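Putative oxidoreductase molybdopterin-binding subunit (PDB 4ZOH) probably serves as the molybdenum-cofactor subunit of an oxidoreductase of the aldehyde oxidase and xanthine dehydrogenase family, binding pterin cytosine dinucleotide. Local coordinates at residues S409-I414 / G569-L574; T565-V570 / D592-V597; Y588-D593 / I651-E656. All blocks are in the same frame, centred on the assembly; numbering follows the deposited sequence.

Contact 1: S409-I414 / G569-L574; sequences SSYIEI and GVHLAL
The phenol ring of Tyr-411 lies across the backbone of Gly-569. Gly-569 N sits over one face, 3.3 Å above the plane and displaced toward the rim. Glu-413 CB lies at the edge, in the ring plane. The Tyr-411 edge also turns toward the face of His-571, making an offset edge-to-face pair with planes at 87°. Tyr-411 CE2 comes 3.6 Å from His-571 NE2. The first torsion of Tyr-411 (chi1 77°) sets CG between the backbone N and the carbonyl carbon, which carries the ring over the neighbouring strand. A beta carbon at Gly-569 would crowd CE2, so the missing side chain makes room for the ring. Beneath the rings the strands run antiparallel. Ser-409 with His-571 and Tyr-411 with Gly-569 are hydrogen-bonded pairs. Ser-410 with Val-570 is the non-hydrogen-bonded pair between them. Gly-569 O accepts twice: from Tyr-411 N at 3.0 Å, and from Ser-410 OG at 3.1 Å. The hydroxyl arrives from above the carbonyl plane, 40° out of it. Helix 673-688 packs on the face that carries Ser-409, Tyr-411 and His-571. This is one strand pairing of the four-stranded mixed sheet. Both His-571 nitrogens are hydrogen-bonded, ND1 to Tyr-588 OH and NE2 to Asp-592 OD1. These two bonds fix the imidazole's rotation, and the carboxylate probably keeps a proton on NE2.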
loop_
_atom_site.group_PDB
_atom_site.type_symbol
_atom_site.label_atom_id
_atom_site.label_comp_id
_atom_site.label_asym_id
_atom_site.label_seq_id
_atom_site.Cartn_x
_atom_site.Cartn_y
_atom_site.Cartn_z
ATOM N N SER A 409 -10.465 -22.928 42.416
ATOM C CA SER A 409 -9.668 -21.820 42.904
ATOM C C SER A 409 -10.503 -20.570 42.782
ATOM O O SER A 409 -11.464 -20.470 41.996
ATOM C CB SER A 409 -8.261 -21.716 42.188
ATOM O OG SER A 409 -8.441 -21.209 40.879
ATOM N N SER A 410 -10.162 -19.617 43.607
ATOM C CA SER A 410 -10.843 -18.384 43.587
ATOM C C SER A 410 -9.788 -17.292 43.275
ATOM O O SER A 410 -8.619 -17.447 43.651
ATOM C CB SER A 410 -11.413 -18.192 44.937
ATOM O OG SER A 410 -12.303 -17.151 44.796
ATOM N N TYR A 411 -10.166 -16.253 42.538
ATOM C CA TYR A 411 -9.180 -15.295 42.138
ATOM C C TYR A 411 -9.759 -13.937 42.397
ATOM O O TYR A 411 -10.988 -13.750 42.465
ATOM C CB TYR A 411 -8.770 -15.490 40.628
ATOM C CG TYR A 411 -9.798 -14.961 39.679
ATOM C CD1 TYR A 411 -9.780 -13.630 39.287
ATOM C CD2 TYR A 411 -10.900 -15.797 39.232
ATOM C CE1 TYR A 411 -10.783 -13.109 38.453
ATOM C CE2 TYR A 411 -11.880 -15.297 38.368
ATOM C CZ TYR A 411 -11.815 -13.974 37.976
ATOM O OH TYR A 411 -12.786 -13.434 37.170
ATOM N N ILE A 412 -8.861 -12.976 42.544
ATOM C CA ILE A 412 -9.226 -11.557 42.422
ATOM C C ILE A 412 -8.108 -10.937 41.545
ATOM O O ILE A 412 -7.084 -11.585 41.383
ATOM C CB ILE A 412 -9.402 -10.897 43.799
ATOM C CG1 ILE A 412 -10.015 -9.517 43.623
ATOM C CG2 ILE A 412 -8.132 -10.995 44.659
ATOM C CD1 ILE A 412 -10.982 -9.054 44.690
ATOM N N GLU A 413 -8.316 -9.751 40.953
ATOM C CA GLU A 413 -7.560 -9.379 39.801
ATOM C C GLU A 413 -7.598 -7.880 39.704
ATOM O O GLU A 413 -8.494 -7.266 40.299
ATOM C CB GLU A 413 -8.116 -10.157 38.548
ATOM C CG GLU A 413 -8.130 -9.528 37.148
ATOM C CD GLU A 413 -6.746 -9.386 36.514
ATOM O OE1 GLU A 413 -5.714 -9.352 37.295
ATOM O OE2 GLU A 413 -6.688 -9.286 35.241
ATOM N N ILE A 414 -6.612 -7.281 38.997
ATOM C CA ILE A 414 -6.529 -5.803 38.869
ATOM C C ILE A 414 -6.592 -5.445 37.398
ATOM O O ILE A 414 -5.919 -6.047 36.615
ATOM C CB ILE A 414 -5.280 -5.205 39.598
ATOM C CG1 ILE A 414 -4.045 -6.112 39.411
ATOM C CG2 ILE A 414 -5.590 -5.057 41.100
ATOM C CD1 ILE A 414 -2.684 -5.531 39.874
ATOM N N GLY A 569 -13.618 -14.187 40.902
ATOM C CA GLY A 569 -14.539 -15.267 40.664
ATOM C C GLY A 569 -14.054 -16.569 41.189
ATOM O O GLY A 569 -13.031 -16.620 41.859
ATOM N N VAL A 570 -14.806 -17.637 40.905
ATOM C CA VAL A 570 -14.420 -18.987 41.322
ATOM C C VAL A 570 -14.553 -19.910 40.085
ATOM O O VAL A 570 -15.538 -19.790 39.341
ATOM C CB VAL A 570 -15.243 -19.458 42.579
ATOM C CG1 VAL A 570 -16.760 -19.268 42.358
ATOM C CG2 VAL A 570 -14.990 -20.933 42.872
ATOM N N HIS A 571 -13.578 -20.806 39.878
ATOM C CA HIS A 571 -13.525 -21.631 38.714
ATOM C C HIS A 571 -13.349 -23.002 39.282
ATOM O O HIS A 571 -12.851 -23.141 40.390
ATOM C CB HIS A 571 -12.333 -21.275 37.756
ATOM C CG HIS A 571 -12.539 -19.985 36.992
ATOM N ND1 HIS A 571 -12.014 -19.771 35.722
ATOM C CD2 HIS A 571 -13.209 -18.844 37.317
ATOM C CE1 HIS A 571 -12.437 -18.592 35.281
ATOM N NE2 HIS A 571 -13.109 -17.980 36.243
ATOM N N LEU A 572 -13.768 -24.013 38.506
ATOM C CA LEU A 572 -13.842 -25.371 38.953
ATOM C C LEU A 572 -13.578 -26.283 37.784
ATOM O O LEU A 572 -14.006 -25.991 36.686
ATOM C CB LEU A 572 -15.276 -25.622 39.451
ATOM C CG LEU A 572 -15.782 -24.766 40.571
ATOM C CD1 LEU A 572 -16.764 -23.806 40.009
ATOM C CD2 LEU A 572 -16.543 -25.657 41.550
ATOM N N ALA A 573 -12.852 -27.356 38.011
ATOM C CA ALA A 573 -12.600 -28.310 36.958
ATOM C C ALA A 573 -12.760 -29.725 37.483
ATOM O O ALA A 573 -12.555 -29.955 38.666
ATOM C CB ALA A 573 -11.214 -28.136 36.409
ATOM N N LEU A 574 -13.072 -30.655 36.586
ATOM C CA LEU A 574 -13.193 -32.071 36.896
ATOM C C LEU A 574 -12.278 -32.713 35.936
ATOM O O LEU A 574 -12.416 -32.504 34.716
ATOM C CB LEU A 574 -14.661 -32.602 36.647
ATOM C CG LEU A 574 -14.939 -34.124 36.932
ATOM C CD1 LEU A 574 -15.070 -34.353 38.419
ATOM C CD2 LEU A 574 -16.256 -34.604 36.279
#

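Contact 2: T565-V570 / D592-V597; sequences TTPYGV and DDVGTV. With MCN (pterin cytosine dinucleotide), chain D.
Tyr-568 and Asp-593 form an antiparallel hydrogen-bonded pair near the open end of a beta hairpin: Asp-593 N gives a good bond to Tyr-568 O (2.8 Å), while the return bond from Tyr-568 N to Asp-593 O is weak. The Tyr-568 ring then lies against the aspartate. Asp-593 CB stands over one ring face, 3.5 Å above the plane and offset toward the rim, a CH-pi contact. The carboxylate is turned 57° from the ring. Tyr-568 OH makes a weak bond to Asp-593 OD2, doubtful in its short length (2.5 Å). The phenol also bonds to Asn-384 N, and OD2 to Leu-658 N. The other oxygen, OD1, takes Gly-595 N at 3.0 Å, nearly along its C-O axis, closing an Asx turn. Beside it, Pro-567 CB packs on Val-594 CG1 at 3.6 Å. Losing the ring, as with an alanine at Tyr-568, is likely to leave Asp-593 CB without aromatic cover and Asn-384 N without its phenol partner. The turn leads into the cofactor pocket. Thr-596 O accepts from N4 of the pterin cytosine dinucleotide at 2.8 Å, and Val-594 O takes a weak bond from the same amino group. Two backbone carbonyls thus face it, consistent with recognition of the cytosine amino group; a base with a carbonyl there, such as uracil, could not donate.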
loop_
_atom_site.group_PDB
_atom_site.type_symbol
_atom_site.label_atom_id
_atom_site.label_comp_id
_atom_site.label_asym_id
_atom_site.label_seq_id
_atom_site.Cartn_x
_atom_site.Cartn_y
_atom_site.Cartn_z
ATOM N N THR A 565 -9.787 -1.261 38.902
ATOM C CA THR A 565 -11.002 -1.957 39.321
ATOM C C THR A 565 -10.763 -3.462 39.339
ATOM O O THR A 565 -10.016 -4.000 38.492
ATOM C CB THR A 565 -12.178 -1.578 38.431
ATOM O OG1 THR A 565 -13.408 -1.977 39.044
ATOM C CG2 THR A 565 -12.052 -2.192 36.992
ATOM N N THR A 566 -11.369 -4.151 40.316
ATOM C CA THR A 566 -10.971 -5.544 40.632
ATOM C C THR A 566 -12.110 -6.578 40.406
ATOM O O THR A 566 -13.055 -6.608 41.204
ATOM C CB THR A 566 -10.466 -5.643 42.099
ATOM O OG1 THR A 566 -11.532 -5.219 42.990
ATOM C CG2 THR A 566 -9.170 -4.747 42.322
ATOM N N PRO A 567 -12.067 -7.393 39.294
ATOM C CA PRO A 567 -13.054 -8.499 39.194
ATOM C C PRO A 567 -12.551 -9.641 40.038
ATOM O O PRO A 567 -11.387 -9.629 40.450
ATOM C CB PRO A 567 -12.978 -8.906 37.718
ATOM C CG PRO A 567 -11.536 -8.642 37.352
ATOM C CD PRO A 567 -11.247 -7.308 38.058
ATOM N N TYR A 568 -13.396 -10.646 40.236
ATOM C CA TYR A 568 -13.077 -11.812 41.056
ATOM C C TYR A 568 -13.978 -12.952 40.583
ATOM O O TYR A 568 -15.009 -12.721 39.934
ATOM C CB TYR A 568 -13.346 -11.497 42.571
ATOM C CG TYR A 568 -14.780 -11.026 42.834
ATOM C CD1 TYR A 568 -15.770 -11.931 43.281
ATOM C CD2 TYR A 568 -15.166 -9.700 42.581
ATOM C CE1 TYR A 568 -17.075 -11.484 43.515
ATOM C CE2 TYR A 568 -16.466 -9.260 42.784
ATOM C CZ TYR A 568 -17.424 -10.168 43.238
ATOM O OH TYR A 568 -18.721 -9.746 43.408
ATOM N N GLY A 569 -13.618 -14.187 40.902
ATOM C CA GLY A 569 -14.539 -15.267 40.664
ATOM C C GLY A 569 -14.054 -16.569 41.189
ATOM O O GLY A 569 -13.031 -16.620 41.859
ATOM N N VAL A 570 -14.806 -17.637 40.905
ATOM C CA VAL A 570 -14.420 -18.987 41.322
ATOM C C VAL A 570 -14.553 -19.910 40.085
ATOM O O VAL A 570 -15.538 -19.790 39.341
ATOM C CB VAL A 570 -15.243 -19.458 42.579
ATOM C CG1 VAL A 570 -16.760 -19.268 42.358
ATOM C CG2 VAL A 570 -14.990 -20.933 42.872
ATOM N N ASP A 592 -17.697 -15.656 37.128
ATOM C CA ASP A 592 -16.931 -14.399 37.227
ATOM C C ASP A 592 -17.779 -13.196 37.599
ATOM O O ASP A 592 -18.959 -13.072 37.212
ATOM C CB ASP A 592 -16.250 -14.083 35.878
ATOM C CG ASP A 592 -15.168 -15.111 35.477
ATOM O OD1 ASP A 592 -14.491 -15.707 36.327
ATOM O OD2 ASP A 592 -15.013 -15.364 34.247
ATOM N N ASP A 593 -17.188 -12.243 38.297
ATOM C CA ASP A 593 -17.902 -10.985 38.421
ATOM C C ASP A 593 -16.998 -9.906 37.842
ATOM O O ASP A 593 -15.987 -9.535 38.449
ATOM C CB ASP A 593 -18.309 -10.683 39.872
ATOM C CG ASP A 593 -19.041 -9.332 40.025
ATOM O OD1 ASP A 593 -19.126 -8.547 39.036
ATOM O OD2 ASP A 593 -19.527 -9.005 41.144
ATOM N N VAL A 594 -17.375 -9.419 36.666
ATOM C CA VAL A 594 -16.569 -8.430 35.950
ATOM C C VAL A 594 -17.290 -7.123 35.787
ATOM O O VAL A 594 -17.019 -6.335 34.839
ATOM C CB VAL A 594 -15.998 -8.965 34.584
ATOM C CG1 VAL A 594 -14.896 -9.986 34.833
ATOM C CG2 VAL A 594 -17.101 -9.521 33.659
ATOM N N GLY A 595 -18.175 -6.833 36.747
ATOM C CA GLY A 595 -18.970 -5.608 36.656
ATOM C C GLY A 595 -20.001 -5.727 35.534
ATOM O O GLY A 595 -20.320 -6.858 35.094
ATOM N N THR A 596 -20.542 -4.582 35.076
ATOM C CA THR A 596 -21.365 -4.570 33.848
ATOM C C THR A 596 -20.697 -5.347 32.701
ATOM O O THR A 596 -19.522 -5.066 32.376
ATOM C CB THR A 596 -21.667 -3.148 33.417
ATOM O OG1 THR A 596 -21.953 -2.389 34.592
ATOM C CG2 THR A 596 -22.881 -3.080 32.401
ATOM N N VAL A 597 -21.412 -6.338 32.138
ATOM C CA VAL A 597 -20.936 -7.050 30.972
ATOM C C VAL A 597 -21.472 -6.326 29.742
ATOM O O VAL A 597 -22.685 -6.250 29.516
ATOM C CB VAL A 597 -21.273 -8.550 30.997
ATOM C CG1 VAL A 597 -20.722 -9.261 29.758
ATOM C CG2 VAL A 597 -20.678 -9.214 32.236
HETATM N N1 MCN D . -15.939 -7.406 27.912
HETATM C C2 MCN D . -17.262 -7.102 28.188
HETATM N N3 MCN D . -17.664 -6.734 29.445
HETATM C C4 MCN D . -16.707 -6.683 30.453
HETATM C C5 MCN D . -15.373 -6.989 30.191
HETATM C C6 MCN D . -14.972 -7.333 28.899
HETATM O O2 MCN D . -18.148 -7.132 27.328
HETATM N N4 MCN D . -17.110 -6.328 31.654
HETATM C "C1'" MCN D . -15.602 -7.764 26.533
HETATM C C2D MCN D . -15.172 -6.508 25.770
HETATM O "O2'" MCN D . -16.224 -5.900 25.083
HETATM C "C3'" MCN D . -14.231 -7.063 24.734
HETATM C C4D MCN D . -13.455 -7.975 25.590
HETATM O O4D MCN D . -14.469 -8.599 26.492
HETATM O "O3'" MCN D . -14.869 -7.774 23.730
HETATM C "C5'" MCN D . -12.590 -6.873 26.171
HETATM O "O5'" MCN D . -11.935 -7.278 27.230
HETATM P PA MCN D . -11.159 -6.262 28.233
HETATM O O1A MCN D . -11.446 -4.844 28.175
HETATM O O2A MCN D . -11.367 -7.055 29.493
HETATM O O3A MCN D . -9.611 -6.677 27.706
HETATM P PB MCN D . -8.925 -5.942 26.444
HETATM O O1B MCN D . -8.214 -4.706 26.972
HETATM O O2B MCN D . -9.791 -5.713 25.284
HETATM O O3B MCN D . -7.937 -7.043 26.053
HETATM C C10 MCN D . -6.590 -7.151 26.591
HETATM C "C9'" MCN D . -6.317 -8.558 27.063
HETATM C "C8'" MCN D . -4.932 -8.793 27.358
HETATM S "S8'" MCN D . -4.084 -7.750 28.490
HETATM C "C7'" MCN D . -4.259 -9.880 26.888
HETATM S "S7'" MCN D . -2.583 -10.271 27.358
HETATM C "C6'" MCN D . -4.900 -10.890 26.068
HETATM C C7 MCN D . -6.456 -10.790 26.203
HETATM O "O9'" MCN D . -6.793 -9.428 26.041
HETATM N "N5'" MCN D . -4.452 -10.876 24.677
HETATM C C4A MCN D . -5.261 -11.284 23.598
HETATM N "N8'" MCN D . -7.118 -11.588 25.126
HETATM C C4B MCN D . -6.606 -11.671 23.864
HETATM N "N1'" MCN D . -7.420 -12.115 22.903
HETATM C "C2'" MCN D . -6.979 -12.153 21.649
HETATM N "N2'" MCN D . -7.812 -12.576 20.721
HETATM N "N3'" MCN D . -5.641 -11.788 21.284
HETATM C "C4'" MCN D . -4.738 -11.356 22.283
HETATM O "O4'" MCN D . -3.550 -11.045 21.975
#

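Contact 3: Y588-D593 / I651-E656; sequences YVAVDD and IDWYYE
The methyl of Ala-590 lies low between Tyr-588 and Asp-592, and the indole of Trp-653 comes across to it. Ala-590 CB touches Trp-653 CD1 at 3.8 Å, near the plane of the ring and at its edge. The indole is extended from its strand, with CG anti to the backbone N (chi1 179°), and this brings its pyrrole edge to Asp-592. Trp-653 NE1 donates to Asp-592 OD2 at 2.8 Å. OD2 lies almost in the indole plane, but NE1 meets it on the anti side, 32° out of the carboxylate plane. Asp-592 OD1 is held by His-571, so both oxygens of this buried group have a donor. At the start of the same face, Tyr-588 CB rests on Ile-651 CG1, 4.2 Å away. The strands run parallel, 20° apart, with five backbone bonds from Tyr-588 to Glu-656. Strand 583-593, helix 600-619 and the edge strand 651-655 form a beta-alpha-beta crossover, whose helix touches Tyr-588 and Trp-653. On the reverse face the bumps are valines. Val-589 CG1 rests at the edge of the Tyr-654 ring, 3.9 Å from CE2. Val-591 CG2 stands obliquely by CD2 of the same ring at 4.3 Å. The ring thus lies beside both valines, and it also stacks on Tyr-395 of helix 385-401. Val-591 CG1 reaches on to the Glu-656 side chain, which meets Ile-391 of that helix. At the far end Glu-656 O lies against Asp-593, 2.9 Å from its CG. Asp-593 OD1 is also close to this carbonyl, but both are acceptors and no bond forms between them; OD1 takes its hydrogen bond from Gly-595 N instead.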
loop_
_atom_site.group_PDB
_atom_site.type_symbol
_atom_site.label_atom_id
_atom_site.label_comp_id
_atom_site.label_asym_id
_atom_site.label_seq_id
_atom_site.Cartn_x
_atom_site.Cartn_y
_atom_site.Cartn_z
ATOM N N TYR A 588 -15.296 -27.777 33.017
ATOM C CA TYR A 588 -14.716 -26.626 33.613
ATOM C C TYR A 588 -15.865 -25.681 33.781
ATOM O O TYR A 588 -16.590 -25.431 32.831
ATOM C CB TYR A 588 -13.617 -26.049 32.663
ATOM C CG TYR A 588 -12.740 -24.968 33.320
ATOM C CD1 TYR A 588 -11.403 -25.238 33.771
ATOM C CD2 TYR A 588 -13.264 -23.694 33.499
ATOM C CE1 TYR A 588 -10.634 -24.203 34.377
ATOM C CE2 TYR A 588 -12.520 -22.697 34.105
ATOM C CZ TYR A 588 -11.214 -22.945 34.517
ATOM O OH TYR A 588 -10.626 -21.852 35.113
ATOM N N VAL A 589 -15.999 -25.119 34.983
ATOM C CA VAL A 589 -16.967 -24.070 35.221
ATOM C C VAL A 589 -16.272 -22.773 35.678
ATOM O O VAL A 589 -15.458 -22.832 36.560
ATOM C CB VAL A 589 -18.003 -24.542 36.302
ATOM C CG1 VAL A 589 -18.974 -23.425 36.687
ATOM C CG2 VAL A 589 -18.750 -25.816 35.818
ATOM N N ALA A 590 -16.667 -21.627 35.128
ATOM C CA ALA A 590 -16.119 -20.328 35.546
ATOM C C ALA A 590 -17.289 -19.541 36.038
ATOM O O ALA A 590 -18.324 -19.387 35.326
ATOM C CB ALA A 590 -15.475 -19.574 34.361
ATOM N N VAL A 591 -17.140 -18.995 37.242
ATOM C CA VAL A 591 -18.133 -18.004 37.669
ATOM C C VAL A 591 -17.408 -16.704 37.896
ATOM O O VAL A 591 -16.623 -16.639 38.823
ATOM C CB VAL A 591 -18.905 -18.477 38.942
ATOM C CG1 VAL A 591 -19.894 -17.382 39.355
ATOM C CG2 VAL A 591 -19.670 -19.764 38.634
ATOM N N ASP A 592 -17.697 -15.656 37.128
ATOM C CA ASP A 592 -16.931 -14.399 37.227
ATOM C C ASP A 592 -17.779 -13.196 37.599
ATOM O O ASP A 592 -18.959 -13.072 37.212
ATOM C CB ASP A 592 -16.250 -14.083 35.878
ATOM C CG ASP A 592 -15.168 -15.111 35.477
ATOM O OD1 ASP A 592 -14.491 -15.707 36.327
ATOM O OD2 ASP A 592 -15.013 -15.364 34.247
ATOM N N ASP A 593 -17.188 -12.243 38.297
ATOM C CA ASP A 593 -17.902 -10.985 38.421
ATOM C C ASP A 593 -16.998 -9.906 37.842
ATOM O O ASP A 593 -15.987 -9.535 38.449
ATOM C CB ASP A 593 -18.309 -10.683 39.872
ATOM C CG ASP A 593 -19.041 -9.332 40.025
ATOM O OD1 ASP A 593 -19.126 -8.547 39.036
ATOM O OD2 ASP A 593 -19.527 -9.005 41.144
ATOM N N ILE A 651 -16.797 -25.995 28.556
ATOM C CA ILE A 651 -16.479 -24.952 29.489
ATOM C C ILE A 651 -17.741 -24.152 29.606
ATOM O O ILE A 651 -18.208 -23.577 28.611
ATOM C CB ILE A 651 -15.373 -24.006 28.916
ATOM C CG1 ILE A 651 -14.055 -24.756 28.714
ATOM C CG2 ILE A 651 -15.170 -22.803 29.829
ATOM C CD1 ILE A 651 -12.933 -23.920 28.112
ATOM N N ASP A 652 -18.314 -24.096 30.806
ATOM C CA ASP A 652 -19.484 -23.246 31.024
ATOM C C ASP A 652 -19.039 -21.975 31.718
ATOM O O ASP A 652 -18.399 -22.021 32.770
ATOM C CB ASP A 652 -20.507 -23.971 31.930
ATOM C CG ASP A 652 -21.081 -25.241 31.281
ATOM O OD1 ASP A 652 -21.193 -25.300 30.061
ATOM O OD2 ASP A 652 -21.394 -26.193 32.017
ATOM N N TRP A 653 -19.436 -20.850 31.155
ATOM C CA TRP A 653 -19.115 -19.586 31.700
ATOM C C TRP A 653 -20.367 -18.896 32.219
ATOM O O TRP A 653 -21.355 -18.755 31.497
ATOM C CB TRP A 653 -18.414 -18.727 30.617
ATOM C CG TRP A 653 -18.065 -17.341 31.150
ATOM C CD1 TRP A 653 -17.032 -17.024 32.033
ATOM C CD2 TRP A 653 -18.722 -16.109 30.849
ATOM N NE1 TRP A 653 -17.015 -15.673 32.269
ATOM C CE2 TRP A 653 -18.042 -15.085 31.575
ATOM C CE3 TRP A 653 -19.821 -15.756 30.035
ATOM C CZ2 TRP A 653 -18.412 -13.760 31.499
ATOM C CZ3 TRP A 653 -20.207 -14.457 29.990
ATOM C CH2 TRP A 653 -19.508 -13.445 30.720
ATOM N N TYR A 654 -20.303 -18.460 33.472
ATOM C CA TYR A 654 -21.364 -17.629 34.082
ATOM C C TYR A 654 -20.856 -16.285 34.685
ATOM O O TYR A 654 -19.738 -16.181 35.192
ATOM C CB TYR A 654 -22.110 -18.403 35.189
ATOM C CG TYR A 654 -22.546 -19.782 34.771
ATOM C CD1 TYR A 654 -23.788 -19.977 34.095
ATOM C CD2 TYR A 654 -21.750 -20.896 35.064
ATOM C CE1 TYR A 654 -24.217 -21.296 33.746
ATOM C CE2 TYR A 654 -22.144 -22.187 34.709
ATOM C CZ TYR A 654 -23.390 -22.379 34.048
ATOM O OH TYR A 654 -23.754 -23.645 33.669
ATOM N N TYR A 655 -21.677 -15.261 34.635
ATOM C CA TYR A 655 -21.273 -14.054 35.313
ATOM C C TYR A 655 -22.329 -13.600 36.301
ATOM O O TYR A 655 -23.478 -13.966 36.127
ATOM C CB TYR A 655 -20.947 -12.967 34.326
ATOM C CG TYR A 655 -22.099 -12.492 33.471
ATOM C CD1 TYR A 655 -22.776 -11.301 33.771
ATOM C CD2 TYR A 655 -22.485 -13.219 32.317
ATOM C CE1 TYR A 655 -23.811 -10.851 32.948
ATOM C CE2 TYR A 655 -23.516 -12.797 31.499
ATOM C CZ TYR A 655 -24.183 -11.634 31.816
ATOM O OH TYR A 655 -25.190 -11.231 30.967
ATOM N N GLU A 656 -21.909 -12.850 37.327
ATOM C CA GLU A 656 -22.832 -12.171 38.262
ATOM C C GLU A 656 -22.381 -10.745 38.345
ATOM O O GLU A 656 -21.174 -10.500 38.364
ATOM C CB GLU A 656 -22.786 -12.798 39.661
ATOM C CG GLU A 656 -22.989 -14.320 39.693
ATOM C CD GLU A 656 -24.469 -14.762 39.546
ATOM O OE1 GLU A 656 -25.391 -13.998 39.927
ATOM O OE2 GLU A 656 -24.711 -15.900 39.061
#

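The three contacts join neighbouring strands of one mixed sheet, in the order 405-412, 568-577, 583-593, 651-655. Contacts 1 and 2 share Gly-569 and Val-570; contacts 2 and 3 share Asp-592 and Asp-593. Their centres lie 9 to 11 Å apart. A polar network runs across three strands on one face of the sheet: His-571 NE2 is 2.7 Å from Asp-592 OD1, Tyr-411 OH adds a weak bond to that oxygen at 3.0 Å, and His-571 ND1 is 2.6 Å from Tyr-588 OH. Contact 2 touches the pterin cytosine dinucleotide directly. The Trp-653 side chain is about 7 Å from it and that of Tyr-411 about 10 Å. Pro-567's side chain lies about 13 Å from the molybdenum.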